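Local coordinates for oligopeptide ABC transporter OppAIV (Borrelia burgdorferi B31, PDB 4GL8), which probably binds oligopeptides outside the cytoplasmic membrane as the solute-binding component of an ABC transporter for peptide import, at residues 36-41 and 406-411; 217-222 and 240-245. All blocks are in the same frame, centred on the assembly; numbering follows the deposited sequence.

How the interactions relate
Interaction 1 (36-41 with 406-411) borders the bound peptide, and interaction 2 (217-222 with 240-245) lies next to it, their centres about 12 Å apart. Interaction 2 pairs strands 219-224 and 238-242; interaction 1 sets the loop after strand 31-35 against the start of helix 408-417, where Trp408 packs on the backbone of the bound peptide. The two contacts touch directly. Ser38 OG is 3.3 Å from Asp245 OD1, a probable hydrogen bond, and Glu39 OE2 is 3.3 Å from Asn217 N, a weak one, while Val243 packs on Glu39. The peptide is touched within interaction 1, by Trp408, and the strand pair contacts the 36-41 loop, consistent with a second-shell place.

Interaction 1: 36-41 and 406-411; sequences IGSEPA and EEWSTY
Ser38 and Trp408 come within 6.4 Å at their CA atoms, and Ala41 and Ser409 within 5.2 Å, where the irregular chain of 36-41 passes the N-terminus of helix 408-417. Glu407 is the N-cap residue of this helix: its OE1 accepts from Ser409 N at 2.9 Å, the donor lying well above the carboxylate plane. With CG anti to the backbone N (chi1 -168°) and a bend at chi2, the Glu407 chain folds back over the helix start. No direct hydrogen bond joins the segments; water does the work. One water donates to both Glu39 O and Glu407 OE2 and accepts from Ser409 OG, while a second accepts from Glu39 N and donates to the same OE2. Glu407 OE2 is therefore gripped by two waters, each at 2.6 Å. Beside this polar layer, Ser38 CB lies over one face of the indole, 4.3 Å from the centroid of the five-membered ring of Trp408, a CH-pi contact. Trp408 NE1 is hydrogen-bonded to Asp50 OD2, and Arg214 NH2 forms a salt bridge with Glu39 OE2. At the indole edge, Glu39 O approaches Trp408 CD1 to 3.3 Å, near the ring plane.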
# COMPACT_ATOMS: atom_id res chain seq x y z
N ILE A 36 8.54 7.67 -10.58
CA ILE A 36 7.62 7.06 -9.59
C ILE A 36 7.89 7.61 -8.16
O ILE A 36 7.05 7.49 -7.28
CB ILE A 36 7.72 5.52 -9.60
N GLY A 37 9.04 8.25 -7.96
CA GLY A 37 9.26 9.08 -6.77
C GLY A 37 10.23 8.57 -5.70
O GLY A 37 10.56 9.32 -4.78
N SER A 38 10.68 7.32 -5.80
CA SER A 38 11.62 6.79 -4.83
C SER A 38 12.16 5.45 -5.31
O SER A 38 11.52 4.76 -6.10
CB SER A 38 10.94 6.62 -3.46
OG SER A 38 10.95 7.82 -2.71
N GLU A 39 13.35 5.12 -4.82
CA GLU A 39 14.02 3.87 -5.12
C GLU A 39 13.32 2.77 -4.34
O GLU A 39 13.15 2.91 -3.13
CB GLU A 39 15.50 3.96 -4.70
CG GLU A 39 16.28 2.63 -4.64
CD GLU A 39 16.89 2.18 -5.97
OE1 GLU A 39 16.52 2.75 -7.01
OE2 GLU A 39 17.74 1.27 -5.97
N PRO A 40 12.92 1.69 -5.02
CA PRO A 40 12.32 0.57 -4.30
C PRO A 40 13.35 -0.10 -3.40
O PRO A 40 14.55 -0.03 -3.67
CB PRO A 40 11.90 -0.39 -5.41
CG PRO A 40 12.88 -0.13 -6.49
CD PRO A 40 13.09 1.38 -6.45
N ALA A 41 12.85 -0.73 -2.34
CA ALA A 41 13.67 -1.40 -1.31
C ALA A 41 13.87 -2.85 -1.68
O ALA A 41 14.82 -3.45 -1.24
CB ALA A 41 12.99 -1.32 0.06
N GLU A 406 14.10 10.64 6.02
CA GLU A 406 14.80 9.39 5.73
C GLU A 406 14.52 8.95 4.29
O GLU A 406 13.43 9.14 3.77
CB GLU A 406 14.36 8.30 6.72
CG GLU A 406 14.86 8.50 8.14
CD GLU A 406 14.46 7.38 9.10
OE1 GLU A 406 13.47 6.65 8.88
OE2 GLU A 406 15.17 7.23 10.11
N GLU A 407 15.53 8.38 3.67
CA GLU A 407 15.38 7.76 2.37
C GLU A 407 14.38 6.60 2.51
O GLU A 407 14.28 5.98 3.57
CB GLU A 407 16.74 7.24 1.87
CG GLU A 407 16.79 6.83 0.39
CD GLU A 407 16.31 5.40 0.10
OE1 GLU A 407 16.43 4.49 0.97
OE2 GLU A 407 15.80 5.16 -1.03
N TRP A 408 13.67 6.34 1.43
CA TRP A 408 12.53 5.45 1.38
C TRP A 408 12.76 4.12 2.10
O TRP A 408 11.94 3.75 2.93
CB TRP A 408 12.13 5.22 -0.08
CG TRP A 408 10.79 4.41 -0.29
CD1 TRP A 408 10.64 3.26 -1.00
CD2 TRP A 408 9.47 4.76 0.17
NE1 TRP A 408 9.34 2.86 -1.00
CE2 TRP A 408 8.59 3.76 -0.29
CE3 TRP A 408 8.96 5.81 0.95
CZ2 TRP A 408 7.22 3.77 -0.01
CZ3 TRP A 408 7.64 5.82 1.24
CH2 TRP A 408 6.76 4.80 0.75
N SER A 409 13.86 3.41 1.83
CA SER A 409 14.14 2.13 2.50
C SER A 409 14.32 2.27 3.98
O SER A 409 13.86 1.43 4.73
CB SER A 409 15.40 1.45 1.93
OG SER A 409 15.10 0.89 0.66
N THR A 410 15.04 3.29 4.40
CA THR A 410 15.25 3.54 5.82
C THR A 410 13.92 3.91 6.47
O THR A 410 13.64 3.50 7.58
CB THR A 410 16.30 4.65 6.03
OG1 THR A 410 17.56 4.23 5.46
CG2 THR A 410 16.52 5.00 7.55
N TYR A 411 13.12 4.73 5.79
CA TYR A 411 11.80 5.13 6.31
C TYR A 411 10.89 3.93 6.58
O TYR A 411 10.24 3.86 7.62
CB TYR A 411 11.13 6.09 5.33
CG TYR A 411 9.64 6.25 5.55
CD1 TYR A 411 9.15 7.11 6.51
CD2 TYR A 411 8.73 5.56 4.78
CE1 TYR A 411 7.80 7.28 6.70
CE2 TYR A 411 7.37 5.72 4.95
CZ TYR A 411 6.90 6.57 5.91
OH TYR A 411 5.54 6.72 6.08
O HOH W 1 14.97 2.72 -1.35
O HOH W 2 14.85 6.69 -2.86

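Interaction 2: 217-222 and 240-245; sequences NEKVVL and IFFVTD
Lys219 and Phe242 face each other as a non-hydrogen-bonded pair between two antiparallel strands, their side chains side by side and pointing the same way. Strand 219-224 is flanked on its other side by strand 209-215, and 238-242 pairs in parallel with strand 31-35. The lysine lays its aliphatic part over the phenyl ring, with CG 4.2 Å from the centroid of Phe242 and offset toward the rim, a CH-pi contact. Lys219 CD also meets Ile240 CG2 at 3.7 Å. Ile240 in turn runs alongside Val221; all four side chains lie on one face of the sheet. On the other face Leu222 reaches the Phe241 ring obliquely, bringing CD2 to 3.6 Å from Phe241 CE2, in plane at the ring edge. Two hydrogen bonds join Val220 and Phe241, Val220 N to Phe241 O at 3.0 Å and Phe241 N to Val220 O at 2.9 Å, both in the carbonyl planes. Val243 N reaches Glu218 O at 3.0 Å, from above the carbonyl plane, at the classic beta bulge that Glu218 and Lys219 make against strand 209-215. The chemistry implies a division of labour: backbone bonds set the register, while dispersion and CH-pi contacts pack neighbouring side chains within each face.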
# COMPACT_ATOMS: atom_id res chain seq x y z
N ASN A 217 19.71 3.61 -7.15
CA ASN A 217 19.32 5.00 -6.86
C ASN A 217 19.14 5.88 -8.07
O ASN A 217 19.15 7.08 -7.96
CB ASN A 217 20.28 5.66 -5.87
CG ASN A 217 20.33 4.93 -4.55
OD1 ASN A 217 19.30 4.52 -4.01
ND2 ASN A 217 21.52 4.75 -4.02
N GLU A 218 18.91 5.26 -9.22
CA GLU A 218 18.84 5.98 -10.46
C GLU A 218 17.74 5.47 -11.40
O GLU A 218 16.86 6.22 -11.81
CB GLU A 218 20.21 5.91 -11.13
CG GLU A 218 20.50 7.08 -12.04
CD GLU A 218 21.66 6.80 -12.98
OE1 GLU A 218 22.80 6.59 -12.47
OE2 GLU A 218 21.43 6.78 -14.23
N LYS A 219 17.78 4.19 -11.74
CA LYS A 219 16.92 3.63 -12.80
C LYS A 219 16.56 2.17 -12.60
O LYS A 219 17.37 1.38 -12.17
CB LYS A 219 17.66 3.70 -14.14
CG LYS A 219 17.38 4.93 -14.97
CD LYS A 219 17.97 4.76 -16.38
CE LYS A 219 19.49 4.89 -16.40
NZ LYS A 219 20.13 3.76 -17.14
N VAL A 220 15.33 1.81 -12.97
CA VAL A 220 14.96 0.41 -13.09
C VAL A 220 14.46 0.30 -14.53
O VAL A 220 13.52 0.98 -14.91
CB VAL A 220 13.86 0.02 -12.08
CG1 VAL A 220 13.60 -1.48 -12.10
CG2 VAL A 220 14.22 0.49 -10.68
N VAL A 221 15.11 -0.53 -15.33
CA VAL A 221 14.77 -0.71 -16.73
C VAL A 221 14.10 -2.05 -16.92
O VAL A 221 14.67 -3.11 -16.60
CB VAL A 221 16.00 -0.59 -17.65
CG1 VAL A 221 15.59 -0.56 -19.12
CG2 VAL A 221 16.81 0.66 -17.30
N LEU A 222 12.88 -1.99 -17.42
CA LEU A 222 12.12 -3.18 -17.79
C LEU A 222 12.14 -3.36 -19.30
O LEU A 222 12.12 -2.38 -20.04
CB LEU A 222 10.67 -3.03 -17.34
CG LEU A 222 10.30 -3.35 -15.89
CD1 LEU A 222 11.35 -2.89 -14.91
CD2 LEU A 222 8.93 -2.78 -15.54
N ILE A 240 11.25 2.64 -18.58
CA ILE A 240 12.27 3.10 -17.66
C ILE A 240 11.65 3.86 -16.47
O ILE A 240 11.05 4.92 -16.65
CB ILE A 240 13.34 4.00 -18.35
CG1 ILE A 240 14.02 3.25 -19.51
CG2 ILE A 240 14.40 4.44 -17.32
CD1 ILE A 240 14.99 4.12 -20.31
N PHE A 241 11.83 3.31 -15.27
CA PHE A 241 11.46 3.99 -14.03
C PHE A 241 12.63 4.83 -13.57
O PHE A 241 13.66 4.28 -13.19
CB PHE A 241 11.12 3.00 -12.91
CG PHE A 241 9.83 2.28 -13.10
CD1 PHE A 241 8.64 2.87 -12.71
CD2 PHE A 241 9.79 1.05 -13.71
CE1 PHE A 241 7.44 2.21 -12.88
CE2 PHE A 241 8.59 0.40 -13.90
CZ PHE A 241 7.41 0.97 -13.48
N PHE A 242 12.49 6.15 -13.63
CA PHE A 242 13.49 7.06 -13.10
C PHE A 242 13.20 7.34 -11.65
O PHE A 242 12.11 7.71 -11.26
CB PHE A 242 13.52 8.36 -13.88
CG PHE A 242 14.36 8.29 -15.11
CD1 PHE A 242 15.72 8.59 -15.06
CD2 PHE A 242 13.79 7.93 -16.34
CE1 PHE A 242 16.50 8.53 -16.20
CE2 PHE A 242 14.57 7.87 -17.49
CZ PHE A 242 15.92 8.17 -17.42
N VAL A 243 14.21 7.10 -10.83
CA VAL A 243 14.11 7.34 -9.41
C VAL A 243 14.66 8.74 -9.15
O VAL A 243 15.65 9.16 -9.79
CB VAL A 243 14.97 6.34 -8.65
CG1 VAL A 243 14.98 6.71 -7.17
CG2 VAL A 243 14.43 4.94 -8.88
N THR A 244 14.01 9.45 -8.24
CA THR A 244 14.51 10.70 -7.68
C THR A 244 13.43 11.24 -6.75
O THR A 244 12.24 11.17 -7.08
CB THR A 244 14.89 11.78 -8.73
OG1 THR A 244 15.14 13.03 -8.08
CG2 THR A 244 13.79 11.98 -9.74
N ASP A 245 13.88 11.72 -5.58
CA ASP A 245 13.08 12.35 -4.53
C ASP A 245 12.79 13.82 -4.83
O ASP A 245 11.95 14.45 -4.17
CB ASP A 245 13.87 12.31 -3.21
CG ASP A 245 14.12 10.89 -2.71
OD1 ASP A 245 13.34 9.99 -3.10
OD2 ASP A 245 15.08 10.68 -1.94